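Local coordinates for transcriptional regulator, IclR family (Alicyclobacillus acidocaldarius subsp. acidocaldarius, PDB 5TJJ), which probably binds DNA through a helix-turn-helix domain and regulates transcription, at the interface of chains A and B. Numbering follows the deposited sequence. Chains: chain A/B, Transcriptional regulator, IclR family.

The interface of chains A and B. Residues chain A 71-72, 74-76; chain B 19, 22, 111, 117-119, 135-136, 138.
A:Tyr72 carries this contact between two copies of the regulator: it hides 110 Å² against chain B, more than any other residue of the patch. Its ring is inserted between two parts of the partner, with an aliphatic group over each face. On one face the B:Lys19 methylene CE lies 3.9 Å from the ring centroid, the chain running extended beyond CG and crossing the tyrosine at about a right angle. Over the opposite face comes the B:Ile117 methyl CD1, 3.7 Å from the centroid; CG1 anti to the backbone N (chi1 -167°) and an extended chi2 carry that methyl to the ring. Both CH-pi groups are offset toward the rim, B:Ile117 CD1 toward CZ and B:Lys19 CE toward CE2. At the edge, the B:Gln138 amide NE2 donates a hydrogen bond of 2.8 Å to the phenol OH, 156° at the hydrogen. The OH lies almost in the amide plane, whereas ring and amide planes are turned 72° apart; clamp and bond together should restrict rotation of the ring. An alanine at A:Tyr72 would remove ring and hydroxyl, and would probably loosen the grip on B:Lys19 and B:Ile117 and leave the B:Gln138 amide without this partner. Next to the ring, A:Pro75 is closely packed too, its CB 3.5 Å from B:Gly136 CA and 3.6 Å from B:Val135 CG1. The margins are looser: A:Leu76 CD2 reaches B:Ser22 CB at 3.9 Å, and A:Ile74 CG2 meets B:Ile119 CG2 at 4.0 Å. A:Leu76, A:Ile74 and B:Ser22 each hide little surface; B:Ile119 hides 63 Å², but spread over A:Pro71, A:Ile74 and A:Pro75. B:Ser22 OG instead turns back to B:Lys19 O (2.7 Å), bonding within its own helix. In the fold, the loop and first turn of A helix 73-83 wedge between B helix 9-22 of the DNA-binding domain and strands 115-122 and 138-140 of the C-terminal domain, an arrangement consistent with a dimer.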
loop_
_atom_site.group_PDB
_atom_site.type_symbol
_atom_site.label_atom_id
_atom_site.label_comp_id
_atom_site.label_asym_id
_atom_site.label_seq_id
_atom_site.Cartn_x
_atom_site.Cartn_y
_atom_site.Cartn_z
ATOM N N PRO A 71 -0.422 7.164 -10.573
ATOM C CA PRO A 71 0.631 7.327 -9.570
ATOM C C PRO A 71 0.217 7.814 -8.172
ATOM O O PRO A 71 0.985 7.640 -7.237
ATOM C CB PRO A 71 1.584 8.332 -10.225
ATOM C CG PRO A 71 0.721 9.151 -11.150
ATOM C CD PRO A 71 -0.391 8.234 -11.589
ATOM N N TYR A 72 -0.957 8.399 -8.021
ATOM C CA TYR A 72 -1.408 8.865 -6.710
ATOM C C TYR A 72 -1.620 7.698 -5.735
ATOM O O TYR A 72 -1.466 7.854 -4.519
ATOM C CB TYR A 72 -2.711 9.704 -6.809
ATOM C CG TYR A 72 -2.748 10.849 -5.844
ATOM C CD1 TYR A 72 -2.805 10.626 -4.465
ATOM C CD2 TYR A 72 -2.686 12.162 -6.296
ATOM C CE1 TYR A 72 -2.809 11.681 -3.566
ATOM C CE2 TYR A 72 -2.695 13.229 -5.407
ATOM C CZ TYR A 72 -2.761 12.982 -4.045
ATOM O OH TYR A 72 -2.761 14.031 -3.160
ATOM N N ILE A 74 0.378 5.333 -5.175
ATOM C CA ILE A 74 1.637 4.944 -4.538
ATOM C C ILE A 74 1.835 5.618 -3.154
ATOM O O ILE A 74 2.145 4.921 -2.173
ATOM C CB ILE A 74 2.833 5.133 -5.484
ATOM C CG1 ILE A 74 2.672 4.232 -6.708
ATOM C CG2 ILE A 74 4.148 4.797 -4.794
ATOM C CD1 ILE A 74 3.483 4.662 -7.929
ATOM N N PRO A 75 1.669 6.952 -3.068
ATOM C CA PRO A 75 1.799 7.569 -1.748
ATOM C C PRO A 75 0.619 7.292 -0.846
ATOM O O PRO A 75 0.808 7.220 0.330
ATOM C CB PRO A 75 1.965 9.067 -2.053
ATOM C CG PRO A 75 1.359 9.234 -3.406
ATOM C CD PRO A 75 1.677 7.978 -4.131
ATOM N N LEU A 76 -0.568 7.092 -1.376
ATOM C CA LEU A 76 -1.689 6.582 -0.552
ATOM C C LEU A 76 -1.399 5.279 0.127
ATOM O O LEU A 76 -1.695 5.124 1.307
ATOM C CB LEU A 76 -2.948 6.372 -1.386
ATOM C CG LEU A 76 -3.624 7.630 -1.890
ATOM C CD1 LEU A 76 -4.946 7.218 -2.490
ATOM C CD2 LEU A 76 -3.820 8.645 -0.786
ATOM N N LYS B 19 -7.475 11.721 -0.310
ATOM C CA LYS B 19 -6.361 12.669 -0.289
ATOM C C LYS B 19 -6.297 13.400 1.047
ATOM O O LYS B 19 -5.191 13.625 1.566
ATOM C CB LYS B 19 -6.422 13.657 -1.449
ATOM C CG LYS B 19 -6.120 13.006 -2.790
ATOM C CD LYS B 19 -6.313 13.994 -3.956
ATOM C CE LYS B 19 -6.403 13.256 -5.288
ATOM N NZ LYS B 19 -6.292 14.105 -6.520
ATOM N N SER B 22 -4.759 11.173 3.812
ATOM C CA SER B 22 -3.279 11.020 3.706
ATOM C C SER B 22 -2.480 12.167 4.375
ATOM O O SER B 22 -1.306 12.002 4.693
ATOM C CB SER B 22 -2.833 10.843 2.235
ATOM O OG SER B 22 -2.975 12.048 1.505
ATOM N N LEU B 111 1.386 16.726 -11.242
ATOM C CA LEU B 111 -0.042 16.398 -11.294
ATOM C C LEU B 111 -0.750 17.439 -12.129
ATOM O O LEU B 111 -0.134 18.364 -12.646
ATOM C CB LEU B 111 -0.660 16.390 -9.880
ATOM C CG LEU B 111 -0.016 15.508 -8.808
ATOM C CD1 LEU B 111 -0.623 15.790 -7.443
ATOM C CD2 LEU B 111 -0.177 14.051 -9.192
ATOM N N ILE B 117 3.707 16.231 -6.327
ATOM C CA ILE B 117 3.588 15.360 -5.160
ATOM C C ILE B 117 4.824 14.465 -4.954
ATOM O O ILE B 117 5.403 13.914 -5.885
ATOM C CB ILE B 117 2.306 14.519 -5.263
ATOM C CG1 ILE B 117 1.975 13.822 -3.936
ATOM C CG2 ILE B 117 2.400 13.509 -6.393
ATOM C CD1 ILE B 117 0.693 13.000 -3.938
ATOM N N TYR B 118 5.212 14.325 -3.701
ATOM C CA TYR B 118 6.179 13.303 -3.304
ATOM C C TYR B 118 5.559 11.922 -3.462
ATOM O O TYR B 118 4.612 11.584 -2.760
ATOM C CB TYR B 118 6.624 13.524 -1.854
ATOM C CG TYR B 118 7.613 14.646 -1.639
ATOM C CD1 TYR B 118 8.293 15.265 -2.727
ATOM C CD2 TYR B 118 7.955 15.046 -0.347
ATOM C CE1 TYR B 118 9.249 16.253 -2.520
ATOM C CE2 TYR B 118 8.911 16.049 -0.133
ATOM C CZ TYR B 118 9.549 16.660 -1.216
ATOM O OH TYR B 118 10.505 17.659 -1.024
ATOM N N ILE B 119 6.092 11.158 -4.405
ATOM C CA ILE B 119 5.618 9.799 -4.718
ATOM C C ILE B 119 6.233 8.772 -3.748
ATOM O O ILE B 119 5.577 7.820 -3.334
ATOM C CB ILE B 119 5.974 9.436 -6.189
ATOM C CG1 ILE B 119 5.068 10.206 -7.159
ATOM C CG2 ILE B 119 5.888 7.947 -6.466
ATOM C CD1 ILE B 119 3.579 9.984 -7.005
ATOM N N VAL B 135 5.620 11.563 2.707
ATOM C CA VAL B 135 5.287 11.003 1.388
ATOM C C VAL B 135 3.844 11.355 1.109
ATOM O O VAL B 135 3.011 11.330 2.014
ATOM C CB VAL B 135 5.568 9.491 1.300
ATOM C CG1 VAL B 135 4.903 8.858 0.091
ATOM C CG2 VAL B 135 7.070 9.262 1.226
ATOM N N GLY B 136 3.578 11.751 -0.131
ATOM C CA GLY B 136 2.236 12.184 -0.539
ATOM C C GLY B 136 1.916 13.654 -0.296
ATOM O O GLY B 136 0.799 14.099 -0.591
ATOM N N GLN B 138 1.717 17.397 -1.193
ATOM C CA GLN B 138 1.643 18.217 -2.411
ATOM C C GLN B 138 2.353 19.571 -2.252
ATOM O O GLN B 138 2.507 20.088 -1.138
ATOM C CB GLN B 138 0.202 18.482 -2.845
ATOM C CG GLN B 138 -0.509 17.283 -3.446
ATOM C CD GLN B 138 -1.875 17.629 -4.020
ATOM O OE1 GLN B 138 -2.146 18.777 -4.371
ATOM N NE2 GLN B 138 -2.748 16.631 -4.112
#